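Local coordinates for protein Hpy188I (Helicobacter pylori, PDB 3OQG) that cleaves DNA as a restriction endonuclease of the GIY-YIG nuclease family, probably as a dimer of identical chains, at the interface of chains A and B. Residues are numbered along the deposited sequence; one frame, centred on the assembly and turned at random. Chains: chain A/B, Hpy188I.

The interface of chains A and B. Residues chain A 41, 70-72, 85-87, 134, 136; chain B 143-144, 153-156, 158-159, 162.
Helix 154-170 of chain B lies across the extended strands 71-77, 80-87 and 129-134 of chain A, its first turns set against the beta-sheet and strand 140-143 of chain B flanking its start. A:His86 carries the polar part of the contact. With chi1 at 83°, its CG is wedged between the backbone N and the carbonyl carbon, which stands the imidazole up against the helix. B:Lys156 comes over one face of this ring, its CA 3.9 Å from the ring centroid in a CH-pi contact, while its side chain crosses the ring obliquely. At the edge of the imidazole, ND1 of A:His86 donates a nearly straight hydrogen bond of 2.9 Å to carboxylate OE2 of B:Glu159. The oxygen lies in the ring plane, yet the N-H meets it from above the carboxylate plane, the two planes being 74° apart. B:Glu159 reaches this point with CG anti to its backbone N (chi1 172°). At the other ring nitrogen, NE2 of A:His86 is linked through a water to the hydroxyl of B:Ser153, whose OG also caps the helix start by accepting the amide N-H of B:Lys156 at 3.1 Å. Engaged at both nitrogens, the imidazole is probably fixed in its flip state, and the carboxylate may favour its protonated form. Further along the sheet the contact is apolar. Methyl CG2 of A:Val72 packs tightly on CB of B:Ala158 at 3.5 Å, and CD1 of B:Ile162 meets the edge of A:Phe41 tip to tip, 3.7 Å from CZ. At the flank, CB of A:Pro136 rests 3.7 Å from CD2 of B:Leu143. The two-fold dimer thus exchanges C-terminal helices beside the GIY-YIG active site, A:Val72 and A:Gly85 lying in its two motif segments. No calcium is bound here, but A:His86 and B:Glu159 belong to one calcium position and probably form a composite catalytic site from both chains.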
ATOM      1  N   PHE A  41       5.791  20.314  11.989  1.00 27.28           N
ATOM      2  CA  PHE A  41       6.831  19.489  11.391  1.00 24.95           C
ATOM      3  C   PHE A  41       8.202  19.904  11.882  1.00 24.52           C
ATOM      4  O   PHE A  41       8.466  21.098  12.134  1.00 24.26           O
ATOM      5  CB  PHE A  41       6.783  19.606   9.866  1.00 24.63           C
ATOM      6  CG  PHE A  41       5.686  18.806   9.237  1.00 23.34           C
ATOM      7  CD1 PHE A  41       5.972  17.657   8.509  1.00 21.97           C
ATOM      8  CD2 PHE A  41       4.356  19.184   9.403  1.00 24.69           C
ATOM      9  CE1 PHE A  41       4.960  16.899   7.945  1.00 23.80           C
ATOM     10  CE2 PHE A  41       3.345  18.461   8.851  1.00 23.98           C
ATOM     11  CZ  PHE A  41       3.629  17.306   8.112  1.00 24.29           C
ATOM     12  N   GLY A  70       5.058   5.748  12.059  1.00 22.04           N
ATOM     13  CA  GLY A  70       3.823   6.484  11.849  1.00 21.56           C
ATOM     14  C   GLY A  70       4.080   7.970  11.741  1.00 21.34           C
ATOM     15  O   GLY A  70       4.081   8.696  12.749  1.00 21.10           O
ATOM     16  N   LEU A  71       4.331   8.428  10.521  1.00 20.06           N
ATOM     17  CA  LEU A  71       4.663   9.828  10.277  1.00 19.38           C
ATOM     18  C   LEU A  71       4.069  10.319   8.958  1.00 18.80           C
ATOM     19  O   LEU A  71       3.814   9.536   8.035  1.00 18.95           O
ATOM     20  CB  LEU A  71       6.182  10.046  10.244  1.00 19.27           C
ATOM     21  CG  LEU A  71       7.004   9.440   9.093  1.00 17.94           C
ATOM     22  CD1 LEU A  71       8.359  10.201   8.908  1.00 21.16           C
ATOM     23  CD2 LEU A  71       7.231   7.965   9.371  1.00 18.35           C
ATOM     24  N   VAL A  72       3.859  11.626   8.893  1.00 19.25           N
ATOM     25  CA  VAL A  72       3.727  12.330   7.643  1.00 18.58           C
ATOM     26  C   VAL A  72       5.075  12.996   7.379  1.00 19.08           C
ATOM     27  O   VAL A  72       5.711  13.537   8.297  1.00 19.74           O
ATOM     28  CB  VAL A  72       2.590  13.373   7.671  1.00 19.45           C
ATOM     29  CG1 VAL A  72       2.466  14.058   6.306  1.00 18.30           C
ATOM     30  CG2 VAL A  72       1.275  12.726   8.079  1.00 21.15           C
ATOM     31  N   GLY A  85       4.135  12.701   1.887  1.00 19.02           N
ATOM     32  CA  GLY A  85       3.762  11.294   1.993  1.00 19.06           C
ATOM     33  C   GLY A  85       3.575  10.845   3.422  1.00 18.88           C
ATOM     34  O   GLY A  85       3.679  11.635   4.350  1.00 18.29           O
ATOM     35  N   HIS A  86       3.301   9.560   3.608  1.00 18.62           N
ATOM     36  CA  HIS A  86       3.202   9.021   4.943  1.00 19.62           C
ATOM     37  C   HIS A  86       3.763   7.604   4.982  1.00 18.51           C
ATOM     38  O   HIS A  86       3.897   6.916   3.942  1.00 17.94           O
ATOM     39  CB  HIS A  86       1.742   9.022   5.424  1.00 19.94           C
ATOM     40  CG  HIS A  86       0.965   7.836   4.937  1.00 22.00           C
ATOM     41  ND1 HIS A  86       0.411   7.774   3.676  1.00 20.69           N
ATOM     42  CD2 HIS A  86       0.734   6.631   5.507  1.00 24.34           C
ATOM     43  CE1 HIS A  86      -0.182   6.606   3.516  1.00 25.51           C
ATOM     44  NE2 HIS A  86       0.022   5.882   4.600  1.00 23.21           N
ATOM     45  N   SER A  87       4.034   7.158   6.197  1.00 18.57           N
ATOM     46  CA  SER A  87       4.452   5.796   6.449  1.00 18.24           C
ATOM     47  C   SER A  87       4.033   5.334   7.835  1.00 18.27           C
ATOM     48  O   SER A  87       4.163   6.092   8.809  1.00 19.17           O
ATOM     49  CB  SER A  87       5.955   5.652   6.340  1.00 18.07           C
ATOM     50  OG  SER A  87       6.340   4.290   6.510  1.00 17.44           O
ATOM     51  N   PHE A 134       6.187  14.847  10.788  1.00 21.52           N
ATOM     52  CA  PHE A 134       5.190  15.021  11.841  1.00 22.59           C
ATOM     53  C   PHE A 134       4.764  13.635  12.264  1.00 22.54           C
ATOM     54  O   PHE A 134       4.404  12.824  11.395  1.00 22.21           O
ATOM     55  CB  PHE A 134       3.998  15.767  11.270  1.00 22.98           C
ATOM     56  CG  PHE A 134       2.762  15.680  12.128  1.00 25.03           C
ATOM     57  CD1 PHE A 134       2.759  16.189  13.411  1.00 25.97           C
ATOM     58  CD2 PHE A 134       1.599  15.083  11.639  1.00 26.72           C
ATOM     59  CE1 PHE A 134       1.621  16.105  14.213  1.00 28.91           C
ATOM     60  CE2 PHE A 134       0.461  15.006  12.436  1.00 27.92           C
ATOM     61  CZ  PHE A 134       0.478  15.517  13.722  1.00 29.20           C
ATOM     62  N   PRO A 136       1.994  11.836  14.260  1.00 26.83           N
ATOM     63  CA  PRO A 136       0.719  11.962  14.973  1.00 28.74           C
ATOM     64  C   PRO A 136       0.637  11.119  16.224  1.00 30.08           C
ATOM     65  O   PRO A 136       1.307  10.095  16.341  1.00 28.90           O
ATOM     66  CB  PRO A 136      -0.315  11.478  13.956  1.00 28.73           C
ATOM     67  CG  PRO A 136       0.421  10.793  12.908  1.00 27.69           C
ATOM     68  CD  PRO A 136       1.798  11.341  12.884  1.00 26.30           C
TER
ATOM     69  N   LEU B 143      -6.630  14.919  15.490  1.00 46.15           N
ATOM     70  CA  LEU B 143      -5.578  15.499  14.664  1.00 45.50           C
ATOM     71  C   LEU B 143      -5.895  16.964  14.455  1.00 48.36           C
ATOM     72  O   LEU B 143      -6.941  17.302  13.895  1.00 48.70           O
ATOM     73  CB  LEU B 143      -5.486  14.820  13.297  1.00 42.97           C
ATOM     74  CG  LEU B 143      -4.952  13.390  13.221  1.00 40.51           C
ATOM     75  CD1 LEU B 143      -5.192  12.816  11.826  1.00 38.40           C
ATOM     76  CD2 LEU B 143      -3.474  13.341  13.586  1.00 40.90           C
ATOM     77  N   PHE B 144      -4.986  17.825  14.905  1.00 50.29           N
ATOM     78  CA  PHE B 144      -5.118  19.259  14.699  1.00 53.68           C
ATOM     79  C   PHE B 144      -6.456  19.754  15.248  1.00 56.04           C
ATOM     80  O   PHE B 144      -7.160  20.532  14.598  1.00 57.93           O
ATOM     81  CB  PHE B 144      -4.976  19.593  13.207  1.00 53.60           C
ATOM     82  CG  PHE B 144      -3.793  18.931  12.545  1.00 51.65           C
ATOM     83  CD1 PHE B 144      -2.506  19.151  13.020  1.00 52.96           C
ATOM     84  CD2 PHE B 144      -3.967  18.089  11.450  1.00 49.48           C
ATOM     85  CE1 PHE B 144      -1.404  18.540  12.417  1.00 50.96           C
ATOM     86  CE2 PHE B 144      -2.873  17.476  10.840  1.00 48.29           C
ATOM     87  CZ  PHE B 144      -1.585  17.706  11.329  1.00 48.04           C
ATOM     88  N   SER B 153      -5.153   4.560   9.059  1.00 24.97           N
ATOM     89  CA  SER B 153      -4.072   4.814  10.024  1.00 24.40           C
ATOM     90  C   SER B 153      -4.039   6.313  10.298  1.00 24.17           C
ATOM     91  O   SER B 153      -4.461   7.107   9.460  1.00 22.71           O
ATOM     92  CB  SER B 153      -2.732   4.349   9.478  1.00 23.62           C
ATOM     93  OG  SER B 153      -2.300   5.181   8.410  1.00 22.31           O
ATOM     94  N   THR B 154      -3.547   6.706  11.474  0.50 24.46           N
ATOM     95  CA  THR B 154      -3.477   8.127  11.815  0.50 24.81           C
ATOM     96  C   THR B 154      -2.559   8.913  10.876  0.50 23.92           C
ATOM     97  O   THR B 154      -2.866  10.052  10.525  0.50 24.41           O
ATOM     98  CB  THR B 154      -3.066   8.354  13.290  0.50 25.56           C
ATOM     99  OG1 THR B 154      -1.827   7.681  13.561  0.50 25.11           O
ATOM    100  CG2 THR B 154      -4.178   7.841  14.233  0.50 26.40           C
ATOM    101  N   SER B 155      -1.452   8.304  10.447  1.00 23.25           N
ATOM    102  CA  SER B 155      -0.548   8.958   9.489  1.00 22.12           C
ATOM    103  C   SER B 155      -1.206   9.150   8.114  1.00 22.27           C
ATOM    104  O   SER B 155      -1.040  10.212   7.491  1.00 21.70           O
ATOM    105  CB  SER B 155       0.802   8.226   9.382  1.00 21.32           C
ATOM    106  OG  SER B 155       0.707   6.943   8.797  1.00 21.01           O
ATOM    107  N   LYS B 156      -1.964   8.150   7.649  1.00 22.44           N
ATOM    108  CA  LYS B 156      -2.675   8.287   6.367  1.00 23.41           C
ATOM    109  C   LYS B 156      -3.742   9.375   6.453  1.00 24.10           C
ATOM    110  O   LYS B 156      -3.861  10.195   5.546  1.00 25.40           O
ATOM    111  CB  LYS B 156      -3.285   6.975   5.880  1.00 23.57           C
ATOM    112  CG  LYS B 156      -4.022   7.141   4.527  1.00 25.32           C
ATOM    113  CD  LYS B 156      -4.283   5.813   3.823  1.00 26.41           C
ATOM    114  CE  LYS B 156      -5.213   6.011   2.619  1.00 26.91           C
ATOM    115  NZ  LYS B 156      -4.643   6.843   1.541  1.00 24.13           N
ATOM    116  N   ALA B 158      -3.761  11.880   8.543  1.00 25.69           N
ATOM    117  CA  ALA B 158      -2.999  13.130   8.684  1.00 26.42           C
ATOM    118  C   ALA B 158      -2.515  13.632   7.316  1.00 26.27           C
ATOM    119  O   ALA B 158      -2.654  14.812   7.008  1.00 27.15           O
ATOM    120  CB  ALA B 158      -1.822  12.948   9.673  1.00 25.53           C
ATOM    121  N   GLU B 159      -1.991  12.730   6.485  1.00 25.95           N
ATOM    122  CA  GLU B 159      -1.553  13.083   5.139  1.00 26.56           C
ATOM    123  C   GLU B 159      -2.702  13.631   4.296  1.00 27.61           C
ATOM    124  O   GLU B 159      -2.553  14.647   3.618  1.00 26.96           O
ATOM    125  CB  GLU B 159      -0.976  11.860   4.440  1.00 25.79           C
ATOM    126  CG  GLU B 159      -0.660  12.069   2.973  1.00 27.54           C
ATOM    127  CD  GLU B 159      -0.602  10.760   2.251  1.00 30.34           C
ATOM    128  OE1 GLU B 159      -1.678  10.276   1.849  1.00 33.90           O
ATOM    129  OE2 GLU B 159       0.506  10.188   2.114  1.00 30.06           O
ATOM    130  N   ILE B 162      -3.740  17.183   5.514  1.00 31.67           N
ATOM    131  CA  ILE B 162      -2.692  18.127   5.137  1.00 31.95           C
ATOM    132  C   ILE B 162      -2.715  18.369   3.618  1.00 32.50           C
ATOM    133  O   ILE B 162      -2.585  19.505   3.167  1.00 33.16           O
ATOM    134  CB  ILE B 162      -1.299  17.604   5.618  1.00 30.90           C
ATOM    135  CG1 ILE B 162      -1.209  17.696   7.150  1.00 30.61           C
ATOM    136  CG2 ILE B 162      -0.152  18.393   4.959  1.00 29.87           C
ATOM    137  CD1 ILE B 162      -0.036  16.928   7.772  1.00 28.29           C
TER
HETATM  138  O   HOH W   1      -1.432   3.626   6.235  1.00 46.67           O